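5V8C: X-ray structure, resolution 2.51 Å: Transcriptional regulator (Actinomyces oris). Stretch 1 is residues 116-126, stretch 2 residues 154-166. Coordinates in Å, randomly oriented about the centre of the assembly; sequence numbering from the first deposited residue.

Stretch 1 116-126: DMAQFATIIDS
Stretch 2 (154-166) RLSGIDALALVRS

A helix starting at Met117 packs against one starting at Gly157 in the same chain. Their axes approach to 8.2 Å, and their N-to-C directions differ by 129°. Backbone torsions are near -65/-43 through most of both helices, with psi rising to about -20 at Asp125, Ser126 and Arg165. The register is set by Ala121 and Gly157, whose CA atoms lie 3.7 Å apart.

Asp116 (phi/psi -88/180, chi1 p) is the N-cap of the first helix. Its OD1 accepts from Gln119 N at 2.8 Å, and Asp116 N donates to Gln119 OE1 at 2.9 Å. Its CA-to-CB bond points away from stretch 2.

The CA-to-CB bond of Met117 (m, t, t) points toward stretch 2. Its CB lies 3.6 Å from Leu161 CD2, and its SD lies 3.6 Å from Arg165 NH1. Arg165 NE makes a weak hydrogen bond to Leu161 O, 3.4 Å.

The CA-to-CB bond of Ala118 points away; that of Phe120 (chi1 t, chi2 60°) points toward the partner helix. Phe120 CD2 is 3.6 Å from Leu161 CD1, while Ala160 C sits at the ring edge, 4.3 Å from Phe120 CE2. Leu161 is t, p; its CA-to-CB bond is sideways, but its end comes nearer.

Ala121 marks the tightest backbone approach. Its O lies 3.6 Å from Gly157 CA. A CB on Gly157 would point toward stretch 1 and clash with Ala121 O, at 2.3 Å.

The CA-to-CB bond of Thr122 (m) points away, and its OG1 donates to Ala118 O at 2.8 Å. Ile124 (m, t) is buried. Its CG2 reaches Gly157 CA at 3.6 Å, and its CD1 reaches Ala160 CB at 3.7 Å.

Asp125 (chi1 m) makes the only hydrogen bond across the contact. Gly157 N donates to Asp125 OD1, 3.1 Å, at 149°. This occupies an amide in the helix's first turn, where no preceding turn supplies an acceptor. Ser156 (-75/-180, chi1 p) caps that helix: its OG accepts weakly from Asp159 N, 3.4 Å.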

# COMPACT_ATOMS: atom_id res chain seq x y z
N ASP A 116 -7.53 -0.53 8.47
CA ASP A 116 -7.27 0.56 9.40
C ASP A 116 -6.03 0.27 10.28
O ASP A 116 -5.41 -0.79 10.12
CB ASP A 116 -8.54 0.91 10.21
CG ASP A 116 -9.03 -0.14 11.19
OD1 ASP A 116 -8.21 -0.63 12.00
OD2 ASP A 116 -10.26 -0.35 11.27
N MET A 117 -5.66 1.19 11.17
CA MET A 117 -4.49 1.06 12.05
C MET A 117 -4.54 -0.19 12.95
O MET A 117 -3.60 -0.98 12.96
CB MET A 117 -4.30 2.33 12.89
CG MET A 117 -3.77 3.51 12.10
SD MET A 117 -3.23 4.85 13.21
CE MET A 117 -3.51 6.26 12.16
N ALA A 118 -5.65 -0.38 13.69
CA ALA A 118 -5.83 -1.53 14.57
C ALA A 118 -5.91 -2.84 13.75
O ALA A 118 -5.36 -3.86 14.17
CB ALA A 118 -7.10 -1.34 15.39
N GLN A 119 -6.54 -2.78 12.55
CA GLN A 119 -6.64 -3.92 11.64
C GLN A 119 -5.25 -4.34 11.16
O GLN A 119 -4.90 -5.51 11.28
CB GLN A 119 -7.57 -3.60 10.46
CG GLN A 119 -9.05 -3.65 10.78
CD GLN A 119 -9.93 -3.27 9.62
OE1 GLN A 119 -9.52 -2.57 8.69
NE2 GLN A 119 -11.18 -3.69 9.65
N PHE A 120 -4.43 -3.37 10.73
CA PHE A 120 -3.05 -3.60 10.30
C PHE A 120 -2.21 -4.24 11.41
O PHE A 120 -1.57 -5.26 11.17
CB PHE A 120 -2.39 -2.30 9.82
CG PHE A 120 -1.03 -2.46 9.18
CD1 PHE A 120 -0.87 -3.25 8.05
CD2 PHE A 120 0.07 -1.80 9.70
CE1 PHE A 120 0.39 -3.37 7.44
CE2 PHE A 120 1.32 -1.91 9.08
CZ PHE A 120 1.47 -2.68 7.95
N ALA A 121 -2.24 -3.67 12.63
CA ALA A 121 -1.49 -4.21 13.77
C ALA A 121 -1.92 -5.63 14.17
O ALA A 121 -1.05 -6.44 14.52
CB ALA A 121 -1.57 -3.26 14.96
N THR A 122 -3.24 -5.93 14.09
CA THR A 122 -3.80 -7.26 14.39
C THR A 122 -3.29 -8.29 13.36
O THR A 122 -2.81 -9.36 13.74
CB THR A 122 -5.34 -7.19 14.43
OG1 THR A 122 -5.75 -6.34 15.50
CG2 THR A 122 -5.99 -8.55 14.60
N ILE A 123 -3.37 -7.93 12.06
CA ILE A 123 -2.92 -8.75 10.94
C ILE A 123 -1.43 -9.09 11.07
O ILE A 123 -1.04 -10.25 10.92
CB ILE A 123 -3.25 -8.06 9.59
CG1 ILE A 123 -4.76 -8.10 9.29
CG2 ILE A 123 -2.44 -8.66 8.44
CD1 ILE A 123 -5.19 -7.27 8.05
N ILE A 124 -0.60 -8.09 11.39
CA ILE A 124 0.84 -8.28 11.52
C ILE A 124 1.17 -9.14 12.71
O ILE A 124 2.05 -10.00 12.61
CB ILE A 124 1.57 -6.92 11.50
CG1 ILE A 124 1.49 -6.32 10.09
CG2 ILE A 124 3.04 -7.03 12.00
CD1 ILE A 124 2.43 -5.26 9.82
N ASP A 125 0.44 -8.97 13.83
CA ASP A 125 0.67 -9.79 15.01
C ASP A 125 0.15 -11.21 14.84
O ASP A 125 0.69 -12.13 15.45
CB ASP A 125 0.14 -9.11 16.27
CG ASP A 125 1.13 -8.11 16.85
OD1 ASP A 125 2.34 -8.19 16.51
OD2 ASP A 125 0.70 -7.24 17.64
N SER A 126 -0.82 -11.41 13.92
CA SER A 126 -1.32 -12.73 13.54
C SER A 126 -0.30 -13.47 12.66
O SER A 126 -0.35 -14.70 12.56
CB SER A 126 -2.64 -12.60 12.80
OG SER A 126 -3.66 -12.18 13.69
N ARG A 154 12.39 -7.90 13.66
CA ARG A 154 11.11 -8.54 14.01
C ARG A 154 10.17 -7.53 14.70
O ARG A 154 10.09 -7.47 15.93
CB ARG A 154 11.30 -9.84 14.83
CG ARG A 154 10.01 -10.57 15.21
CD ARG A 154 9.36 -11.31 14.06
NE ARG A 154 10.11 -12.50 13.67
CZ ARG A 154 9.88 -13.19 12.56
NH1 ARG A 154 8.92 -12.82 11.73
NH2 ARG A 154 10.62 -14.26 12.28
N LEU A 155 9.55 -6.68 13.89
CA LEU A 155 8.67 -5.62 14.33
C LEU A 155 7.29 -6.17 14.65
O LEU A 155 6.74 -6.97 13.90
CB LEU A 155 8.57 -4.53 13.26
CG LEU A 155 9.67 -3.47 13.24
CD1 LEU A 155 10.85 -3.94 12.43
CD2 LEU A 155 9.17 -2.20 12.63
N SER A 156 6.71 -5.71 15.75
CA SER A 156 5.35 -6.08 16.12
C SER A 156 4.41 -5.28 15.21
O SER A 156 4.89 -4.50 14.37
CB SER A 156 5.09 -5.72 17.58
OG SER A 156 5.27 -4.32 17.81
N GLY A 157 3.11 -5.45 15.38
CA GLY A 157 2.13 -4.67 14.63
C GLY A 157 2.28 -3.18 14.86
O GLY A 157 2.38 -2.41 13.90
N ILE A 158 2.37 -2.77 16.15
CA ILE A 158 2.49 -1.36 16.55
C ILE A 158 3.80 -0.72 16.06
O ILE A 158 3.80 0.46 15.71
CB ILE A 158 2.26 -1.16 18.07
CG1 ILE A 158 2.09 0.33 18.42
CG2 ILE A 158 3.37 -1.81 18.91
CD1 ILE A 158 0.89 1.04 17.74
N ASP A 159 4.91 -1.49 16.05
CA ASP A 159 6.21 -1.03 15.57
C ASP A 159 6.14 -0.76 14.09
O ASP A 159 6.50 0.33 13.66
CB ASP A 159 7.30 -2.08 15.86
CG ASP A 159 7.76 -2.16 17.30
OD1 ASP A 159 7.75 -1.11 17.98
OD2 ASP A 159 8.13 -3.27 17.75
N ALA A 160 5.63 -1.73 13.31
CA ALA A 160 5.47 -1.64 11.86
C ALA A 160 4.57 -0.46 11.45
O ALA A 160 4.86 0.25 10.49
CB ALA A 160 4.91 -2.94 11.32
N LEU A 161 3.50 -0.24 12.23
CA LEU A 161 2.56 0.86 12.02
C LEU A 161 3.25 2.20 12.29
O LEU A 161 3.06 3.14 11.52
CB LEU A 161 1.33 0.68 12.92
CG LEU A 161 0.14 1.61 12.65
CD1 LEU A 161 -0.50 1.33 11.31
CD2 LEU A 161 -0.89 1.47 13.75
N ALA A 162 4.08 2.27 13.34
CA ALA A 162 4.84 3.47 13.69
C ALA A 162 5.88 3.79 12.60
O ALA A 162 6.13 4.95 12.31
CB ALA A 162 5.53 3.27 15.03
N LEU A 163 6.46 2.75 11.98
CA LEU A 163 7.45 2.87 10.92
C LEU A 163 6.84 3.43 9.62
O LEU A 163 7.41 4.35 9.03
CB LEU A 163 8.14 1.50 10.67
CG LEU A 163 9.46 1.51 9.89
CD1 LEU A 163 10.44 2.54 10.43
CD2 LEU A 163 10.11 0.15 9.94
N VAL A 164 5.69 2.88 9.19
CA VAL A 164 5.02 3.36 7.99
C VAL A 164 4.41 4.76 8.21
O VAL A 164 4.40 5.57 7.28
CB VAL A 164 4.00 2.35 7.39
CG1 VAL A 164 4.67 1.02 7.05
CG2 VAL A 164 2.81 2.13 8.31
N ARG A 165 3.94 5.05 9.43
CA ARG A 165 3.33 6.34 9.76
C ARG A 165 4.35 7.43 10.06
O ARG A 165 3.95 8.59 10.14
CB ARG A 165 2.42 6.19 11.00
CG ARG A 165 1.01 5.71 10.74
CD ARG A 165 0.20 5.81 12.03
NE ARG A 165 0.86 5.14 13.15
CZ ARG A 165 0.59 5.35 14.43
NH1 ARG A 165 -0.34 6.24 14.78
NH2 ARG A 165 1.24 4.69 15.38
N SER A 166 5.61 7.06 10.32
CA SER A 166 6.69 7.98 10.71
C SER A 166 6.70 9.29 9.91
O SER A 166 7.28 9.37 8.83
CB SER A 166 8.05 7.27 10.65
OG SER A 166 9.05 7.96 11.37